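Myosin-I heavy chain (Dictyostelium discoideum, PDB 5EJY) is an actin-based ATPase motor involved in early phagocytosis and adhesion, represented here by the first MyTH4-FERM module of its tail. Local coordinates at residues F427-N432 against Q485-L490; V467-E472 against L477-G482. All coordinates share one frame; numbering follows the deposited sequence. Where two conformers were deposited one is given.

Interaction 1 of 2, residues F427-N432 against Q485-L490; sequences FVLALN and QKLVSL
Leu429, the strand residue that meets Leu487 of the helix, also touches the one aromatic ring here, sitting at the edge of Phe427 in the plane of the ring: Leu429 CD2 is 3.7 Å from Phe427 CE2. The other methyl works across the contact. Leu429 CD1 points at the fork of Leu487 and is equidistant from its two ends, 3.9 Å from Leu487 CD1 and 3.9 Å from Leu487 CD2, the two side chains crossing at about a right angle. Leu487 gets there because its CG lies anti to the backbone N (chi1 -177°), which carries the fork toward the strand although its CB does not start out that way. Two residues along, Leu431 spreads its methyls over two helix residues. Leu431 CD1 lies 4.2 Å from Leu487 CD1, and Leu431 CD2 reaches 3.9 Å from Leu490 CB, at the root of that side chain; the Leu490 side chain also touches Ser410 and Val412 of the neighbouring strand 410-415.

This is the C-terminal helix of a PH-like F3 lobe of the FERM domain, packed over one end of the beta sandwich. Strand and helix run roughly the same way, at 33° with axes 10.5 Å apart. Polar ties lie around the leucines: in one of its two conformers Lys486 NZ bonds to Leu411 O, while Gln485 NE2 bonds to Asp257 OD2, and Ser489 OG with Lys292 NZ, both in the ubiquitin-like lobe.

All four leucines are buried, and methyl and methylene groups make every contact between the two segments. Such a contact has no directional bond to fix the helix, so its hold comes from shape and exclusion of water.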
loop_
_atom_site.group_PDB
_atom_site.type_symbol
_atom_site.label_atom_id
_atom_site.label_comp_id
_atom_site.label_asym_id
_atom_site.label_seq_id
_atom_site.Cartn_x
_atom_site.Cartn_y
_atom_site.Cartn_z
ATOM N N PHE A 427 -15.318 -6.466 22.241
ATOM C CA PHE A 427 -16.104 -7.334 21.391
ATOM C C PHE A 427 -15.460 -7.396 20.001
ATOM O O PHE A 427 -14.459 -6.726 19.734
ATOM C CB PHE A 427 -17.542 -6.820 21.290
ATOM C CG PHE A 427 -17.649 -5.401 20.786
ATOM C CD1 PHE A 427 -17.454 -4.330 21.645
ATOM C CD2 PHE A 427 -17.936 -5.140 19.454
ATOM C CE1 PHE A 427 -17.547 -3.020 21.185
ATOM C CE2 PHE A 427 -18.026 -3.840 18.980
ATOM C CZ PHE A 427 -17.833 -2.770 19.850
ATOM N N VAL A 428 -16.048 -8.202 19.134
ATOM C CA VAL A 428 -15.559 -8.342 17.763
ATOM C C VAL A 428 -16.721 -7.944 16.874
ATOM O O VAL A 428 -17.872 -8.293 17.152
ATOM C CB VAL A 428 -15.149 -9.797 17.483
ATOM C CG1 VAL A 428 -15.009 -10.060 15.974
ATOM C CG2 VAL A 428 -13.850 -10.142 18.218
ATOM N N LEU A 429 -16.450 -7.158 15.843
ATOM C CA LEU A 429 -17.433 -6.995 14.784
ATOM C C LEU A 429 -17.099 -8.007 13.700
ATOM O O LEU A 429 -15.984 -8.024 13.168
ATOM C CB LEU A 429 -17.437 -5.576 14.225
ATOM C CG LEU A 429 -17.968 -4.505 15.180
ATOM C CD1 LEU A 429 -18.047 -3.139 14.506
ATOM C CD2 LEU A 429 -19.352 -4.919 15.703
ATOM N N ALA A 430 -18.049 -8.882 13.406
ATOM C CA ALA A 430 -17.875 -9.868 12.352
ATOM C C ALA A 430 -18.826 -9.499 11.224
ATOM O O ALA A 430 -20.044 -9.638 11.366
ATOM C CB ALA A 430 -18.174 -11.265 12.890
ATOM N N LEU A 431 -18.283 -8.985 10.119
ATOM C CA LEU A 431 -19.129 -8.511 9.024
ATOM C C LEU A 431 -19.204 -9.517 7.869
ATOM O O LEU A 431 -18.190 -10.067 7.427
ATOM C CB LEU A 431 -18.676 -7.135 8.506
ATOM C CG LEU A 431 -18.763 -5.936 9.461
ATOM C CD1 LEU A 431 -17.630 -5.998 10.468
ATOM C CD2 LEU A 431 -18.729 -4.623 8.698
ATOM N N ASN A 432 -20.422 -9.769 7.402
ATOM C CA ASN A 432 -20.632 -10.634 6.247
ATOM C C ASN A 432 -21.847 -10.122 5.487
ATOM O O ASN A 432 -22.363 -9.045 5.808
ATOM C CB ASN A 432 -20.782 -12.099 6.675
ATOM C CG ASN A 432 -21.904 -12.305 7.682
ATOM O OD1 ASN A 432 -22.873 -11.558 7.698
ATOM N ND2 ASN A 432 -21.770 -13.320 8.522
ATOM N N GLN A 485 -10.190 2.638 9.107
ATOM C CA GLN A 485 -10.416 2.579 7.669
ATOM C C GLN A 485 -10.938 1.210 7.227
ATOM O O GLN A 485 -11.781 1.127 6.338
ATOM C CB GLN A 485 -9.147 2.964 6.893
ATOM C CG GLN A 485 -9.328 2.959 5.380
ATOM C CD GLN A 485 -8.067 3.382 4.649
ATOM O OE1 GLN A 485 -7.738 4.564 4.606
ATOM N NE2 GLN A 485 -7.345 2.415 4.091
ATOM N N LYS A 486 -10.437 0.141 7.842
ATOM C CA LYS A 486 -10.911 -1.202 7.535
ATOM C C LYS A 486 -12.402 -1.321 7.834
ATOM O O LYS A 486 -13.174 -1.809 7.008
ATOM C CB LYS A 486 -10.135 -2.261 8.329
ATOM C CG LYS A 486 -10.529 -3.692 7.984
ATOM C CD LYS A 486 -9.789 -4.727 8.832
ATOM C CE LYS A 486 -10.221 -6.161 8.459
ATOM N NZ LYS A 486 -9.573 -7.250 9.275
ATOM N N LEU A 487 -12.802 -0.868 9.019
ATOM C CA LEU A 487 -14.207 -0.974 9.416
ATOM C C LEU A 487 -15.112 -0.151 8.487
ATOM O O LEU A 487 -16.119 -0.653 8.000
ATOM C CB LEU A 487 -14.382 -0.545 10.874
ATOM C CG LEU A 487 -15.805 -0.676 11.428
ATOM C CD1 LEU A 487 -16.352 -2.071 11.142
ATOM C CD2 LEU A 487 -15.793 -0.395 12.918
ATOM N N VAL A 488 -14.753 1.106 8.242
ATOM C CA VAL A 488 -15.521 1.958 7.330
ATOM C C VAL A 488 -15.635 1.338 5.935
ATOM O O VAL A 488 -16.727 1.268 5.360
ATOM C CB VAL A 488 -14.901 3.374 7.206
ATOM C CG1 VAL A 488 -15.552 4.163 6.049
ATOM C CG2 VAL A 488 -15.027 4.142 8.528
ATOM N N SER A 489 -14.511 0.891 5.375
ATOM C CA SER A 489 -14.545 0.350 4.018
ATOM C C SER A 489 -15.312 -0.968 3.944
ATOM O O SER A 489 -15.962 -1.250 2.946
ATOM C CB SER A 489 -13.126 0.206 3.420
ATOM O OG SER A 489 -12.379 -0.767 4.123
ATOM N N LEU A 490 -15.254 -1.774 4.999
ATOM C CA LEU A 490 -16.033 -3.010 5.014
ATOM C C LEU A 490 -17.519 -2.676 4.966
ATOM O O LEU A 490 -18.281 -3.282 4.220
ATOM C CB LEU A 490 -15.741 -3.826 6.271
ATOM C CG LEU A 490 -14.403 -4.560 6.323
ATOM C CD1 LEU A 490 -14.198 -5.184 7.708
ATOM C CD2 LEU A 490 -14.352 -5.624 5.221
#

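Interaction 2 of 2, residues V467-E472 against L477-G482; sequences VSIILE and LQAFTG
Leu477 and Ile469 face each other as a hydrogen-bonded pair in an antiparallel beta hairpin of the PH-like F3 lobe, and Val467 pairs likewise with Ala479. Both pairs turn their side chains to the buried face. Leu477, which has the most surface covered, is gripped at both backbone poles: Leu477 N gives to Ile469 O at 2.9 Å, nearly straight at 172° and in the carbonyl plane, and Leu477 O accepts from Ile469 N. Beyond the strand end, Leu471 swings its CD1 back to 4.3 Å from Leu477 CB.

Val467 closes the other end through two bonds with Ala479, more bent than those of the first pair; its side chain rests on Val484 of the C-terminal helix. The second torsion of Ile469 (chi2 140°, not staggered) swings its CD1 diagonally across, to 4.2 Å from Ala479 CB.

On the other face, Ser468 and Gln478 form the non-hydrogen-bonded pair between these two. The amide end of Gln478 bonds through NE2 to Ser466 OG, and Ser468 OG meets the aliphatic stem instead, 3.9 Å from Gln478 CG.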
loop_
_atom_site.group_PDB
_atom_site.type_symbol
_atom_site.label_atom_id
_atom_site.label_comp_id
_atom_site.label_asym_id
_atom_site.label_seq_id
_atom_site.Cartn_x
_atom_site.Cartn_y
_atom_site.Cartn_z
ATOM N N VAL A 467 -15.910 4.146 14.666
ATOM C CA VAL A 467 -16.988 4.267 13.697
ATOM C C VAL A 467 -18.289 4.190 14.489
ATOM O O VAL A 467 -18.447 3.337 15.357
ATOM C CB VAL A 467 -16.966 3.141 12.648
ATOM C CG1 VAL A 467 -18.110 3.320 11.642
ATOM C CG2 VAL A 467 -15.610 3.114 11.910
ATOM N N SER A 468 -19.212 5.082 14.172
ATOM C CA SER A 468 -20.500 5.126 14.850
ATOM C C SER A 468 -21.565 4.406 14.035
ATOM O O SER A 468 -21.926 4.824 12.934
ATOM C CB SER A 468 -20.884 6.578 15.120
ATOM O OG SER A 468 -20.044 7.087 16.142
ATOM N N ILE A 469 -22.040 3.299 14.581
ATOM C CA ILE A 469 -22.949 2.425 13.865
ATOM C C ILE A 469 -24.333 2.536 14.491
ATOM O O ILE A 469 -24.462 2.533 15.711
ATOM C CB ILE A 469 -22.451 0.981 13.949
ATOM C CG1 ILE A 469 -21.135 0.843 13.164
ATOM C CG2 ILE A 469 -23.492 0.016 13.432
ATOM C CD1 ILE A 469 -20.133 -0.040 13.871
ATOM N N ILE A 470 -25.357 2.644 13.655
ATOM C CA ILE A 470 -26.711 2.857 14.165
ATOM C C ILE A 470 -27.411 1.533 14.404
ATOM O O ILE A 470 -27.467 0.666 13.515
ATOM C CB ILE A 470 -27.548 3.707 13.206
ATOM C CG1 ILE A 470 -26.827 5.011 12.875
ATOM C CG2 ILE A 470 -28.936 3.997 13.804
ATOM C CD1 ILE A 470 -26.704 5.945 14.042
ATOM N N LEU A 471 -27.945 1.374 15.611
ATOM C CA LEU A 471 -28.703 0.180 15.960
ATOM C C LEU A 471 -30.179 0.314 15.573
ATOM O O LEU A 471 -30.644 1.392 15.181
ATOM C CB LEU A 471 -28.536 -0.134 17.446
ATOM C CG LEU A 471 -27.068 -0.117 17.867
ATOM C CD1 LEU A 471 -26.893 -0.287 19.375
ATOM C CD2 LEU A 471 -26.282 -1.188 17.100
ATOM N N GLU A 472 -30.911 -0.787 15.663
ATOM C CA GLU A 472 -32.305 -0.802 15.225
ATOM C C GLU A 472 -33.175 0.197 16.012
ATOM O O GLU A 472 -34.138 0.750 15.469
ATOM C CB GLU A 472 -32.875 -2.226 15.307
ATOM C CG GLU A 472 -34.350 -2.348 14.926
ATOM C CD GLU A 472 -34.644 -1.902 13.497
ATOM O OE1 GLU A 472 -33.900 -2.298 12.575
ATOM O OE2 GLU A 472 -35.627 -1.152 13.297
ATOM N N LEU A 477 -23.841 2.903 18.479
ATOM C CA LEU A 477 -22.736 2.189 19.083
ATOM C C LEU A 477 -21.475 2.833 18.523
ATOM O O LEU A 477 -21.243 2.785 17.318
ATOM C CB LEU A 477 -22.768 0.704 18.706
ATOM C CG LEU A 477 -21.475 -0.095 18.948
ATOM C CD1 LEU A 477 -21.021 -0.057 20.400
ATOM C CD2 LEU A 477 -21.633 -1.544 18.486
ATOM N N GLN A 478 -20.693 3.483 19.379
ATOM C CA GLN A 478 -19.447 4.080 18.920
ATOM C C GLN A 478 -18.367 3.048 19.135
ATOM O O GLN A 478 -17.851 2.876 20.251
ATOM C CB GLN A 478 -19.112 5.391 19.641
ATOM C CG GLN A 478 -17.816 6.019 19.118
ATOM C CD GLN A 478 -17.498 7.352 19.750
ATOM O OE1 GLN A 478 -18.026 7.691 20.803
ATOM N NE2 GLN A 478 -16.627 8.121 19.102
ATOM N N ALA A 479 -18.074 2.317 18.063
ATOM C CA ALA A 479 -17.107 1.231 18.107
ATOM C C ALA A 479 -15.693 1.755 17.892
ATOM O O ALA A 479 -15.345 2.178 16.792
ATOM C CB ALA A 479 -17.437 0.171 17.037
ATOM N N PHE A 480 -14.887 1.715 18.948
ATOM C CA PHE A 480 -13.482 2.080 18.859
ATOM C C PHE A 480 -12.677 0.918 18.316
ATOM O O PHE A 480 -12.878 -0.226 18.703
ATOM C CB PHE A 480 -12.937 2.504 20.223
ATOM C CG PHE A 480 -13.554 3.775 20.729
ATOM C CD1 PHE A 480 -13.090 5.006 20.287
ATOM C CD2 PHE A 480 -14.630 3.736 21.591
ATOM C CE1 PHE A 480 -13.662 6.181 20.729
ATOM C CE2 PHE A 480 -15.213 4.920 22.049
ATOM C CZ PHE A 480 -14.726 6.139 21.617
ATOM N N THR A 481 -11.752 1.222 17.416
ATOM C CA THR A 481 -10.959 0.176 16.796
ATOM C C THR A 481 -9.675 0.792 16.273
ATOM O O THR A 481 -9.649 1.971 15.914
ATOM C CB THR A 481 -11.745 -0.514 15.661
ATOM O OG1 THR A 481 -10.998 -1.637 15.176
ATOM C CG2 THR A 481 -12.026 0.465 14.509
ATOM N N GLY A 482 -8.605 0.009 16.254
ATOM C CA GLY A 482 -7.332 0.519 15.780
ATOM C C GLY A 482 -7.305 0.772 14.279
ATOM O O GLY A 482 -6.578 1.638 13.804
#

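In the fold
Both contacts belong to the F3 lobe and share one core, with centres about 10 Å apart. Interaction 2 is nested in the chain loop that interaction 1 closes, and strand 476-480 leads directly into the helix of interaction 1. Interaction 1 is aliphatic throughout and buried; interaction 2 is a backbone-bonded hairpin with one buried face and one partly exposed face bearing Ser468 and Gln478. The buried face joins them: Val467 CG2 packs 3.6 Å from Val488 CG2, and Ile469 CD1 lies 3.8 Å from Leu429 CD1. The hairpin thus meets both the helix and strand 426-432, while Phe427 CZ approaches Ala479 CB at 4.1 Å.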